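Serine/threonine protein phosphatase Stp1 (Streptococcus agalactiae, PDB 2PK0) is a PP2C-family serine/threonine phosphatase that hydrolyses phosphate esters on phosphorylated proteins, probably in bacterial signalling, with metal ions bound at its active site. Local coordinates at residues V34-L39 with S62-T67; N50-M55 with R88-L93; K216-K221 with V240-V245. All blocks are in the same frame, centred on the assembly; numbering follows the deposited sequence.

Contact 1 of 3, residues V34-L39 with S62-T67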
ATOM      1  N   VAL A  34      19.080   2.058   2.796  1.00 29.94           N
ATOM      2  CA  VAL A  34      17.897   2.296   1.976  1.00 30.87           C
ATOM      3  C   VAL A  34      16.627   1.881   2.706  1.00 32.50           C
ATOM      4  O   VAL A  34      16.458   0.693   2.982  1.00 36.80           O
ATOM      5  CB  VAL A  34      17.987   1.558   0.623  1.00 28.26           C
ATOM      6  CG1 VAL A  34      16.860   1.986  -0.298  1.00 25.75           C
ATOM      7  CG2 VAL A  34      19.334   1.825  -0.007  1.00 28.27           C
ATOM      8  N   PRO A  35      15.727   2.850   3.000  1.00 29.32           N
ATOM      9  CA  PRO A  35      14.496   2.531   3.699  1.00 27.13           C
ATOM     10  C   PRO A  35      13.507   1.810   2.799  1.00 28.65           C
ATOM     11  O   PRO A  35      13.472   2.073   1.600  1.00 29.83           O
ATOM     12  CB  PRO A  35      13.914   3.901   4.092  1.00 26.64           C
ATOM     13  CG  PRO A  35      14.718   4.922   3.428  1.00 27.56           C
ATOM     14  CD  PRO A  35      15.806   4.274   2.626  1.00 28.56           C
ATOM     15  N   LEU A  36      12.710   0.913   3.383  1.00 26.77           N
ATOM     16  CA  LEU A  36      11.628   0.265   2.679  1.00 24.99           C
ATOM     17  C   LEU A  36      10.390   0.276   3.563  1.00 27.65           C
ATOM     18  O   LEU A  36      10.465  -0.001   4.752  1.00 27.89           O
ATOM     19  CB  LEU A  36      12.018  -1.171   2.334  1.00 27.01           C
ATOM     20  CG  LEU A  36      11.001  -2.047   1.603  1.00 26.50           C
ATOM     21  CD1 LEU A  36      11.000  -1.793   0.098  1.00 25.68           C
ATOM     22  CD2 LEU A  36      11.298  -3.487   1.881  1.00 25.94           C
ATOM     23  N   ILE A  37       9.248   0.595   2.970  1.00 28.45           N
ATOM     24  CA  ILE A  37       7.980   0.658   3.670  1.00 24.54           C
ATOM     25  C   ILE A  37       7.101  -0.366   3.014  1.00 27.38           C
ATOM     26  O   ILE A  37       6.979  -0.383   1.790  1.00 28.55           O
ATOM     27  CB  ILE A  37       7.329   2.013   3.469  1.00 25.90           C
ATOM     28  CG1 ILE A  37       8.137   3.103   4.169  1.00 26.89           C
ATOM     29  CG2 ILE A  37       5.902   2.004   3.967  1.00 26.53           C
ATOM     30  CD1 ILE A  37       7.832   4.462   3.667  1.00 28.38           C
ATOM     31  N   ILE A  38       6.529  -1.259   3.820  1.00 28.34           N
ATOM     32  CA  ILE A  38       5.642  -2.280   3.324  1.00 25.81           C
ATOM     33  C   ILE A  38       4.281  -2.203   3.999  1.00 25.45           C
ATOM     34  O   ILE A  38       4.180  -2.331   5.207  1.00 24.99           O
ATOM     35  CB  ILE A  38       6.222  -3.682   3.536  1.00 27.56           C
ATOM     36  CG1 ILE A  38       7.708  -3.706   3.221  1.00 27.84           C
ATOM     37  CG2 ILE A  38       5.517  -4.687   2.635  1.00 24.96           C
ATOM     38  CD1 ILE A  38       8.284  -5.098   3.281  1.00 32.34           C
ATOM     39  N   LEU A  39       3.239  -2.006   3.194  1.00 26.92           N
ATOM     40  CA  LEU A  39       1.851  -1.978   3.658  1.00 27.29           C
ATOM     41  C   LEU A  39       1.100  -3.165   3.048  1.00 28.19           C
ATOM     42  O   LEU A  39       1.216  -3.416   1.837  1.00 30.40           O
ATOM     43  CB  LEU A  39       1.186  -0.658   3.228  1.00 27.37           C
ATOM     44  CG  LEU A  39      -0.210  -0.260   3.734  1.00 30.48           C
ATOM     45  CD1 LEU A  39      -0.356   1.228   3.747  1.00 30.96           C
ATOM     46  CD2 LEU A  39      -1.364  -0.848   2.902  1.00 34.49           C
ATOM     47  N   SER A  62      12.446  -8.521   6.807  1.00 39.28           N
ATOM     48  CA  SER A  62      13.547  -9.209   7.430  1.00 38.82           C
ATOM     49  C   SER A  62      14.556  -9.670   6.398  1.00 40.03           C
ATOM     50  O   SER A  62      15.731  -9.754   6.704  1.00 42.54           O
ATOM     51  CB  SER A  62      13.039 -10.375   8.261  1.00 39.61           C
ATOM     52  OG  SER A  62      13.819 -11.519   8.058  1.00 42.54           O
ATOM     53  N   ASP A  63      14.117  -9.951   5.174  1.00 41.60           N
ATOM     54  CA  ASP A  63      15.058 -10.348   4.148  1.00 43.20           C
ATOM     55  C   ASP A  63      15.725  -9.093   3.625  1.00 42.19           C
ATOM     56  O   ASP A  63      16.932  -9.084   3.396  1.00 42.89           O
ATOM     57  CB  ASP A  63      14.386 -11.155   3.028  1.00 49.26           C
ATOM     58  CG  ASP A  63      15.378 -11.603   1.942  1.00 54.84           C
ATOM     59  OD1 ASP A  63      16.478 -12.092   2.289  1.00 58.37           O
ATOM     60  OD2 ASP A  63      15.069 -11.466   0.736  1.00 56.05           O
ATOM     61  N   TRP A  64      14.934  -8.025   3.502  1.00 41.10           N
ATOM     62  CA  TRP A  64      15.402  -6.694   3.074  1.00 37.34           C
ATOM     63  C   TRP A  64      16.506  -6.149   3.961  1.00 36.13           C
ATOM     64  O   TRP A  64      17.431  -5.508   3.485  1.00 35.29           O
ATOM     65  CB  TRP A  64      14.250  -5.671   3.053  1.00 35.00           C
ATOM     66  CG  TRP A  64      14.684  -4.245   2.693  1.00 33.64           C
ATOM     67  CD1 TRP A  64      14.985  -3.234   3.556  1.00 33.25           C
ATOM     68  CD2 TRP A  64      14.862  -3.707   1.378  1.00 34.38           C
ATOM     69  NE1 TRP A  64      15.336  -2.105   2.872  1.00 32.64           N
ATOM     70  CE2 TRP A  64      15.269  -2.362   1.531  1.00 33.33           C
ATOM     71  CE3 TRP A  64      14.708  -4.227   0.080  1.00 33.76           C
ATOM     72  CZ2 TRP A  64      15.521  -1.528   0.442  1.00 33.61           C
ATOM     73  CZ3 TRP A  64      14.953  -3.405  -0.996  1.00 33.66           C
ATOM     74  CH2 TRP A  64      15.360  -2.061  -0.809  1.00 34.54           C
ATOM     75  N   ALA A  65      16.407  -6.404   5.255  1.00 35.81           N
ATOM     76  CA  ALA A  65      17.356  -5.864   6.213  1.00 35.55           C
ATOM     77  C   ALA A  65      18.742  -6.441   6.001  1.00 37.18           C
ATOM     78  O   ALA A  65      19.736  -5.827   6.380  1.00 40.70           O
ATOM     79  CB  ALA A  65      16.878  -6.152   7.629  1.00 34.72           C
ATOM     80  N   GLU A  66      18.806  -7.618   5.382  1.00 37.60           N
ATOM     81  CA  GLU A  66      20.074  -8.286   5.177  1.00 36.32           C
ATOM     82  C   GLU A  66      20.720  -7.903   3.854  1.00 36.18           C
ATOM     83  O   GLU A  66      21.890  -8.193   3.628  1.00 36.01           O
ATOM     84  CB  GLU A  66      19.912  -9.801   5.306  1.00 37.53           C
ATOM     85  CG  GLU A  66      19.467 -10.268   6.705  1.00 41.79           C
ATOM     86  CD  GLU A  66      20.521 -10.042   7.799  1.00 44.46           C
ATOM     87  OE1 GLU A  66      21.734 -10.053   7.489  1.00 46.11           O
ATOM     88  OE2 GLU A  66      20.137  -9.860   8.977  1.00 45.20           O
ATOM     89  N   THR A  67      19.976  -7.216   2.996  1.00 35.48           N
ATOM     90  CA  THR A  67      20.499  -6.871   1.691  1.00 34.87           C
ATOM     91  C   THR A  67      21.438  -5.693   1.694  1.00 36.79           C
ATOM     92  O   THR A  67      21.544  -4.962   2.674  1.00 37.76           O
ATOM     93  CB  THR A  67      19.406  -6.555   0.683  1.00 35.32           C
ATOM     94  OG1 THR A  67      18.953  -5.211   0.867  1.00 34.12           O
ATOM     95  CG2 THR A  67      18.256  -7.539   0.783  1.00 33.66           C
TER

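Contact 2 of 3, residues N50-M55 with R88-L93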
ATOM      1  N   ASN A  50      -5.017 -11.811   8.922  1.00 42.99           N
ATOM      2  CA  ASN A  50      -3.985 -11.325   9.843  1.00 42.94           C
ATOM      3  C   ASN A  50      -2.633 -11.954   9.569  1.00 40.80           C
ATOM      4  O   ASN A  50      -1.636 -11.247   9.500  1.00 38.31           O
ATOM      5  CB  ASN A  50      -4.368 -11.582  11.301  1.00 45.81           C
ATOM      6  CG  ASN A  50      -5.733 -11.044  11.644  1.00 49.17           C
ATOM      7  OD1 ASN A  50      -6.745 -11.569  11.186  1.00 51.24           O
ATOM      8  ND2 ASN A  50      -5.774  -9.990  12.450  1.00 47.94           N
ATOM      9  N   ILE A  51      -2.631 -13.280   9.407  1.00 40.46           N
ATOM     10  CA  ILE A  51      -1.429 -14.067   9.140  1.00 40.56           C
ATOM     11  C   ILE A  51      -0.772 -13.624   7.826  1.00 39.51           C
ATOM     12  O   ILE A  51       0.407 -13.319   7.799  1.00 38.71           O
ATOM     13  CB  ILE A  51      -1.738 -15.616   9.159  1.00 42.96           C
ATOM     14  CG1 ILE A  51      -1.958 -16.120  10.592  1.00 45.36           C
ATOM     15  CG2 ILE A  51      -0.624 -16.443   8.543  1.00 39.24           C
ATOM     16  CD1 ILE A  51      -0.689 -16.136  11.459  1.00 49.35           C
ATOM     17  N   ALA A  52      -1.557 -13.524   6.763  1.00 39.05           N
ATOM     18  CA  ALA A  52      -1.026 -13.218   5.440  1.00 37.60           C
ATOM     19  C   ALA A  52      -0.365 -11.848   5.377  1.00 38.54           C
ATOM     20  O   ALA A  52       0.722 -11.699   4.793  1.00 40.46           O
ATOM     21  CB  ALA A  52      -2.125 -13.327   4.387  1.00 36.37           C
ATOM     22  N   SER A  53      -1.023 -10.860   5.988  1.00 37.10           N
ATOM     23  CA  SER A  53      -0.534  -9.481   6.001  1.00 33.46           C
ATOM     24  C   SER A  53       0.713  -9.329   6.864  1.00 33.43           C
ATOM     25  O   SER A  53       1.704  -8.776   6.404  1.00 34.80           O
ATOM     26  CB  SER A  53      -1.634  -8.499   6.427  1.00 31.92           C
ATOM     27  OG  SER A  53      -2.037  -8.658   7.777  1.00 27.79           O
ATOM     28  N   GLU A  54       0.683  -9.853   8.086  1.00 34.16           N
ATOM     29  CA  GLU A  54       1.878  -9.837   8.929  1.00 35.51           C
ATOM     30  C   GLU A  54       3.037 -10.700   8.401  1.00 35.52           C
ATOM     31  O   GLU A  54       4.194 -10.330   8.558  1.00 36.33           O
ATOM     32  CB  GLU A  54       1.550 -10.188  10.381  1.00 35.98           C
ATOM     33  CG  GLU A  54       2.751 -10.077  11.317  1.00 39.78           C
ATOM     34  CD  GLU A  54       2.378 -10.155  12.774  1.00 43.37           C
ATOM     35  OE1 GLU A  54       1.162 -10.259  13.069  1.00 44.69           O
ATOM     36  OE2 GLU A  54       3.302 -10.107  13.623  1.00 44.22           O
ATOM     37  N   MET A  55       2.747 -11.821   7.745  1.00 34.68           N
ATOM     38  CA  MET A  55       3.833 -12.671   7.234  1.00 35.99           C
ATOM     39  C   MET A  55       4.593 -12.047   6.064  1.00 34.09           C
ATOM     40  O   MET A  55       5.816 -12.007   6.072  1.00 32.95           O
ATOM     41  CB  MET A  55       3.318 -14.041   6.836  1.00 35.54           C
ATOM     42  CG  MET A  55       4.355 -15.126   6.823  1.00 40.09           C
ATOM     43  SD  MET A  55       3.524 -16.712   7.083  1.00 45.72           S
ATOM     44  CE  MET A  55       3.899 -17.082   8.823  1.00 42.19           C
ATOM     45  N   ARG A  88       3.611 -17.785  -3.421  1.00 40.36           N
ATOM     46  CA  ARG A  88       3.503 -19.226  -3.306  1.00 40.52           C
ATOM     47  C   ARG A  88       3.663 -19.715  -1.854  1.00 39.20           C
ATOM     48  O   ARG A  88       3.147 -20.767  -1.509  1.00 38.66           O
ATOM     49  CB  ARG A  88       4.471 -19.917  -4.269  1.00 44.75           C
ATOM     50  CG  ARG A  88       5.923 -19.747  -3.918  1.00 50.69           C
ATOM     51  CD  ARG A  88       6.833 -19.913  -5.121  1.00 55.26           C
ATOM     52  NE  ARG A  88       6.760 -21.241  -5.714  1.00 59.47           N
ATOM     53  CZ  ARG A  88       6.329 -21.474  -6.948  1.00 61.11           C
ATOM     54  NH1 ARG A  88       6.299 -22.713  -7.414  1.00 60.27           N
ATOM     55  NH2 ARG A  88       5.934 -20.456  -7.711  1.00 61.31           N
ATOM     56  N   LYS A  89       4.328 -18.941  -0.996  1.00 36.94           N
ATOM     57  CA  LYS A  89       4.428 -19.299   0.424  1.00 36.38           C
ATOM     58  C   LYS A  89       3.077 -19.151   1.142  1.00 39.91           C
ATOM     59  O   LYS A  89       2.712 -19.973   1.974  1.00 45.84           O
ATOM     60  CB  LYS A  89       5.493 -18.452   1.124  1.00 35.36           C
ATOM     61  CG  LYS A  89       5.916 -18.955   2.475  1.00 35.64           C
ATOM     62  CD  LYS A  89       6.839 -17.973   3.221  1.00 36.37           C
ATOM     63  CE  LYS A  89       7.008 -18.452   4.689  1.00 39.25           C
ATOM     64  NZ  LYS A  89       8.273 -17.980   5.378  1.00 41.40           N
ATOM     65  N   ILE A  90       2.321 -18.119   0.800  1.00 39.76           N
ATOM     66  CA  ILE A  90       1.025 -17.889   1.425  1.00 39.31           C
ATOM     67  C   ILE A  90      -0.066 -18.781   0.809  1.00 40.58           C
ATOM     68  O   ILE A  90      -1.000 -19.201   1.500  1.00 39.95           O
ATOM     69  CB  ILE A  90       0.660 -16.390   1.330  1.00 39.15           C
ATOM     70  CG1 ILE A  90       1.560 -15.599   2.251  1.00 38.81           C
ATOM     71  CG2 ILE A  90      -0.766 -16.099   1.724  1.00 37.08           C
ATOM     72  CD1 ILE A  90       1.085 -14.225   2.398  1.00 42.03           C
ATOM     73  N   TYR A  91       0.056 -19.087  -0.481  1.00 40.25           N
ATOM     74  CA  TYR A  91      -0.886 -20.007  -1.115  1.00 40.13           C
ATOM     75  C   TYR A  91      -0.774 -21.389  -0.489  1.00 40.58           C
ATOM     76  O   TYR A  91      -1.776 -22.012  -0.164  1.00 39.74           O
ATOM     77  CB  TYR A  91      -0.637 -20.126  -2.618  1.00 43.16           C
ATOM     78  CG  TYR A  91      -1.525 -21.169  -3.268  1.00 44.74           C
ATOM     79  CD1 TYR A  91      -2.896 -20.943  -3.399  1.00 45.09           C
ATOM     80  CD2 TYR A  91      -1.005 -22.380  -3.737  1.00 43.60           C
ATOM     81  CE1 TYR A  91      -3.732 -21.878  -3.978  1.00 44.72           C
ATOM     82  CE2 TYR A  91      -1.833 -23.331  -4.316  1.00 44.57           C
ATOM     83  CZ  TYR A  91      -3.204 -23.073  -4.432  1.00 45.74           C
ATOM     84  OH  TYR A  91      -4.056 -23.998  -5.009  1.00 45.67           O
ATOM     85  N   GLU A  92       0.462 -21.847  -0.326  1.00 42.98           N
ATOM     86  CA  GLU A  92       0.747 -23.157   0.230  1.00 42.42           C
ATOM     87  C   GLU A  92       0.201 -23.213   1.650  1.00 41.93           C
ATOM     88  O   GLU A  92      -0.490 -24.164   2.018  1.00 42.02           O
ATOM     89  CB  GLU A  92       2.251 -23.396   0.245  1.00 43.45           C
ATOM     90  CG  GLU A  92       2.714 -24.635  -0.489  1.00 47.51           C
ATOM     91  CD  GLU A  92       2.924 -24.407  -1.992  1.00 50.44           C
ATOM     92  OE1 GLU A  92       1.927 -24.428  -2.751  1.00 51.02           O
ATOM     93  OE2 GLU A  92       4.100 -24.237  -2.413  1.00 51.62           O
ATOM     94  N   LEU A  93       0.478 -22.165   2.424  1.00 42.76           N
ATOM     95  CA  LEU A  93      -0.006 -22.049   3.800  1.00 43.55           C
ATOM     96  C   LEU A  93      -1.535 -21.934   3.854  1.00 46.69           C
ATOM     97  O   LEU A  93      -2.164 -22.392   4.808  1.00 48.85           O
ATOM     98  CB  LEU A  93       0.651 -20.851   4.487  1.00 42.28           C
ATOM     99  CG  LEU A  93       0.420 -20.630   5.985  1.00 42.71           C
ATOM    100  CD1 LEU A  93       1.044 -21.750   6.823  1.00 42.99           C
ATOM    101  CD2 LEU A  93       0.963 -19.281   6.411  1.00 40.78           C
TER

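Contact 3 of 3, residues K216-K221 with V240-V245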
ATOM      1  N   LYS A 216       0.848  21.278  10.959  1.00 44.47           N
ATOM      2  CA  LYS A 216       0.778  20.317  12.045  1.00 38.48           C
ATOM      3  C   LYS A 216       1.901  19.319  11.757  1.00 35.70           C
ATOM      4  O   LYS A 216       2.436  19.303  10.646  1.00 32.69           O
ATOM      5  CB  LYS A 216      -0.549  19.553  11.995  1.00 39.73           C
ATOM      6  CG  LYS A 216      -1.778  20.230  12.623  1.00 41.20           C
ATOM      7  CD  LYS A 216      -3.001  19.284  12.561  1.00 39.49           C
ATOM      8  CE  LYS A 216      -4.008  19.552  13.682  1.00 40.23           C
ATOM      9  NZ  LYS A 216      -4.579  18.285  14.251  1.00 39.63           N
ATOM     10  N   THR A 217       2.251  18.471  12.728  1.00 33.21           N
ATOM     11  CA  THR A 217       3.260  17.445  12.482  1.00 31.83           C
ATOM     12  C   THR A 217       2.677  16.348  11.606  1.00 31.55           C
ATOM     13  O   THR A 217       1.449  16.233  11.478  1.00 32.48           O
ATOM     14  CB  THR A 217       3.694  16.747  13.741  1.00 32.22           C
ATOM     15  OG1 THR A 217       2.546  16.121  14.304  1.00 35.08           O
ATOM     16  CG2 THR A 217       4.318  17.710  14.744  1.00 31.84           C
ATOM     17  N   LEU A 218       3.567  15.549  11.013  1.00 28.64           N
ATOM     18  CA  LEU A 218       3.177  14.464  10.126  1.00 28.91           C
ATOM     19  C   LEU A 218       2.349  13.427  10.888  1.00 30.89           C
ATOM     20  O   LEU A 218       1.259  13.041  10.445  1.00 29.81           O
ATOM     21  CB  LEU A 218       4.415  13.809   9.524  1.00 26.80           C
ATOM     22  CG  LEU A 218       4.123  13.097   8.210  1.00 27.09           C
ATOM     23  CD1 LEU A 218       3.571  14.106   7.187  1.00 23.44           C
ATOM     24  CD2 LEU A 218       5.363  12.350   7.691  1.00 24.71           C
ATOM     25  N   ASP A 219       2.870  13.024  12.048  1.00 31.40           N
ATOM     26  CA  ASP A 219       2.171  12.163  12.992  1.00 34.63           C
ATOM     27  C   ASP A 219       0.751  12.659  13.368  1.00 37.50           C
ATOM     28  O   ASP A 219      -0.179  11.838  13.433  1.00 38.88           O
ATOM     29  CB  ASP A 219       3.022  11.933  14.259  1.00 35.46           C
ATOM     30  CG  ASP A 219       4.128  10.872  14.075  1.00 35.96           C
ATOM     31  OD1 ASP A 219       4.246  10.262  12.998  1.00 36.73           O
ATOM     32  OD2 ASP A 219       4.898  10.637  15.028  1.00 36.82           O
ATOM     33  N   ASP A 220       0.574  13.972  13.597  1.00 36.92           N
ATOM     34  CA  ASP A 220      -0.771  14.527  13.877  1.00 37.48           C
ATOM     35  C   ASP A 220      -1.673  14.466  12.643  1.00 37.68           C
ATOM     36  O   ASP A 220      -2.887  14.255  12.765  1.00 39.85           O
ATOM     37  CB  ASP A 220      -0.736  15.984  14.371  1.00 39.21           C
ATOM     38  CG  ASP A 220      -0.378  16.124  15.857  1.00 41.30           C
ATOM     39  OD1 ASP A 220      -0.131  15.100  16.529  1.00 41.80           O
ATOM     40  OD2 ASP A 220      -0.336  17.282  16.351  1.00 42.05           O
ATOM     41  N   LYS A 221      -1.080  14.674  11.467  1.00 35.09           N
ATOM     42  CA  LYS A 221      -1.817  14.631  10.211  1.00 33.56           C
ATOM     43  C   LYS A 221      -2.320  13.222   9.907  1.00 35.36           C
ATOM     44  O   LYS A 221      -3.448  13.050   9.438  1.00 35.37           O
ATOM     45  CB  LYS A 221      -0.954  15.141   9.054  1.00 32.76           C
ATOM     46  CG  LYS A 221      -0.842  16.663   8.950  1.00 30.63           C
ATOM     47  CD  LYS A 221       0.482  17.051   8.294  1.00 31.19           C
ATOM     48  CE  LYS A 221       0.541  18.527   7.956  1.00 30.90           C
ATOM     49  NZ  LYS A 221       1.653  18.791   7.006  1.00 30.36           N
ATOM     50  N   VAL A 240      -2.104   3.737   6.924  1.00 30.17           N
ATOM     51  CA  VAL A 240      -1.472   4.774   6.106  1.00 26.02           C
ATOM     52  C   VAL A 240       0.022   4.933   6.404  1.00 27.13           C
ATOM     53  O   VAL A 240       0.430   4.997   7.569  1.00 28.79           O
ATOM     54  CB  VAL A 240      -2.175   6.170   6.269  1.00 23.76           C
ATOM     55  CG1 VAL A 240      -1.708   7.147   5.207  1.00 22.52           C
ATOM     56  CG2 VAL A 240      -3.683   6.060   6.187  1.00 22.71           C
ATOM     57  N   ALA A 241       0.839   4.976   5.353  1.00 27.03           N
ATOM     58  CA  ALA A 241       2.211   5.473   5.467  1.00 25.75           C
ATOM     59  C   ALA A 241       2.319   6.826   4.789  1.00 25.87           C
ATOM     60  O   ALA A 241       1.931   6.983   3.621  1.00 27.68           O
ATOM     61  CB  ALA A 241       3.182   4.518   4.837  1.00 24.05           C
ATOM     62  N   LEU A 242       2.841   7.809   5.508  1.00 26.40           N
ATOM     63  CA  LEU A 242       3.077   9.121   4.915  1.00 27.66           C
ATOM     64  C   LEU A 242       4.553   9.403   4.917  1.00 28.55           C
ATOM     65  O   LEU A 242       5.215   9.147   5.919  1.00 30.05           O
ATOM     66  CB  LEU A 242       2.384  10.221   5.700  1.00 26.85           C
ATOM     67  CG  LEU A 242       0.865  10.298   5.704  1.00 26.41           C
ATOM     68  CD1 LEU A 242       0.463  11.244   6.813  1.00 27.09           C
ATOM     69  CD2 LEU A 242       0.346  10.786   4.373  1.00 25.55           C
ATOM     70  N   VAL A 243       5.062   9.904   3.787  1.00 27.83           N
ATOM     71  CA  VAL A 243       6.433  10.379   3.686  1.00 29.14           C
ATOM     72  C   VAL A 243       6.425  11.858   3.259  1.00 31.50           C
ATOM     73  O   VAL A 243       5.889  12.191   2.216  1.00 32.01           O
ATOM     74  CB  VAL A 243       7.257   9.573   2.658  1.00 30.68           C
ATOM     75  CG1 VAL A 243       8.743   9.926   2.762  1.00 30.07           C
ATOM     76  CG2 VAL A 243       7.040   8.068   2.823  1.00 30.79           C
ATOM     77  N   TYR A 244       7.015  12.735   4.068  1.00 32.91           N
ATOM     78  CA  TYR A 244       7.140  14.155   3.737  1.00 33.54           C
ATOM     79  C   TYR A 244       8.577  14.492   3.319  1.00 34.37           C
ATOM     80  O   TYR A 244       9.530  14.079   3.978  1.00 35.26           O
ATOM     81  CB  TYR A 244       6.719  15.017   4.933  1.00 33.11           C
ATOM     82  CG  TYR A 244       6.991  16.496   4.741  1.00 33.78           C
ATOM     83  CD1 TYR A 244       6.313  17.228   3.763  1.00 33.96           C
ATOM     84  CD2 TYR A 244       7.915  17.165   5.536  1.00 32.34           C
ATOM     85  CE1 TYR A 244       6.550  18.568   3.581  1.00 32.30           C
ATOM     86  CE2 TYR A 244       8.168  18.502   5.349  1.00 32.15           C
ATOM     87  CZ  TYR A 244       7.481  19.194   4.371  1.00 33.22           C
ATOM     88  OH  TYR A 244       7.728  20.526   4.185  1.00 36.67           O
ATOM     89  N   VAL A 245       8.734  15.249   2.235  1.00 35.89           N
ATOM     90  CA  VAL A 245      10.071  15.542   1.696  1.00 38.43           C
ATOM     91  C   VAL A 245      10.531  16.913   2.145  1.00 42.58           C
ATOM     92  O   VAL A 245      10.041  17.932   1.650  1.00 43.08           O
ATOM     93  CB  VAL A 245      10.079  15.476   0.165  1.00 34.90           C
ATOM     94  CG1 VAL A 245      11.459  15.657  -0.371  1.00 32.74           C
ATOM     95  CG2 VAL A 245       9.528  14.149  -0.295  1.00 35.41           C
TER

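Contact 1 of 3, residues V34-L39 with S62-T67
W64 lays its indole over L36 and points its ring nitrogen at the carbonyl of V34, joining the C-terminal part of helix 48-64 to the start of strand 35-43. The path begins at W64 CB, 3.9 Å from L36 CD2. With CG anti to the backbone N (chi1 177°), the ring swings across to the strand. CG and CD2 both meet the same methyl, CD2 of L36, and CE3 touches it from farther off. L36 CB takes over toward the nitrogen side. L36 CB sits over the face of the W64 five-membered ring, 3.6 Å from its centroid and 16° off the normal, a CH-pi contact. W64 NE1, at the edge, donates to V34 O at 3.0 Å. The oxygen lies almost in the indole plane, but the N-H...O angle of 147° makes the bond noticeably bent. This gives the one polar atom of the indole a partner within a largely apolar setting and fixes the ring's rotation. Farther out, W64 CZ2 meets V34 CG1 at 3.8 Å. W64 O accepts T67 N, which closes the type I turn from W64 to T67, and also T67 OG1. The indole also packs edge-to-face with W78 and touches I75, both on helix 72-96, and reaches A110 on strand 103-112, so it sits where two helices meet the outer face of their sheet.

Contact 2 of 3, residues N50-M55 with R88-L93
M55 and L93 reach toward each other tip to tip between two antiparallel helices, 48-64 and 72-96, the helical layer on one side of the PP2C alpha-beta-beta-alpha sandwich. The short segments run at 157° with axes 10.9 Å apart, and the interface is apolar. L93 CD2 is the methyl shared by two partners: M55 SD lies 3.7 Å from it and I51 CG2 3.9 Å. The chain of M55 first runs extended and then bends at chi3 (-103°), which turns CE aside while the sulfur faces the leucine. I51 meets L93 differently, the two side chains crossing at about a right angle. Its CG2 branch, anti to the backbone N, does the touching. One turn away on the second helix, I90 extends toward A52, the residue pair where the two backbones come closest, 6.5 Å from A52 CA to I90 CA. The small side chain of A52 is consistent with this close approach, and both branches of I90 are used: CG2 and CD1 each meet A52 CB. M102, from a loop, also touches A52, I90 and L93, while K89 forms a salt bridge with D59 farther along helix 48-64. A52 itself lies near the metal end of the sandwich, its side chain about 9 Å from a bound magnesium ion. The I90 methyl CD1 also rests against the backbone, 3.5 Å from A52 O.

Contact 3 of 3, residues K216-K221 with V240-V245
L242 and Y244 receive L218 from the first turn of helix 218-231, in a helix-on-sheet packing within the PP2C alpha-beta-beta-alpha sandwich. Strand 238-245 is flanked by strands 6-13 and 191-195 in its sheet. Along the strand, L242 comes first. Its CB lies 4.2 Å from L218 CD2, the two side chains crossing at a slant, while its CD1 extends to the carbonyl oxygen of L218. L242 O also comes within 3.7 Å of L218 CD2. V243 turns its side chain the other way, onto I37 of the facing sheet, as alternation along a strand requires. Y244 comes back to the helix side, and of its side chain it is CB that meets the leucine: L218 CD1 approaches Y244 CB to 4.0 Å, and the phenol ring, with CG anti to the backbone N (chi1 172°), leads away to meet Y191. L218 CD2 sits between L242 and Y244, near the backbone N of Y244, while CD1 leans on Y244 CB. The leucine also touches E7, S9 and Y191 on the neighbouring strands. The helix start that presents it is capped by the residue just before it: D220 N donates to T217 OG1 at 3.0 Å, with an N-H...O angle of 154°.

In the fold
From the N terminus, the chain passes through strand 35-43 and then helix 48-64. Contact 1 closes the first loop when the far end of that helix returns to V34-L39. Before that closure the chain has already passed N50-M55, whose partner R88-L93 arrives only later on helix 72-96, so contacts 1 and 2 cross, sharing helix 48-64 without touching. Contact 3 opens and closes much later, in series with both, and lies on the far side of the chain's centre from contact 2. Between the sheets, I37 packs on A241 and V243, so contacts 1 and 3 touch and both helical layers are linked through the beta sandwich.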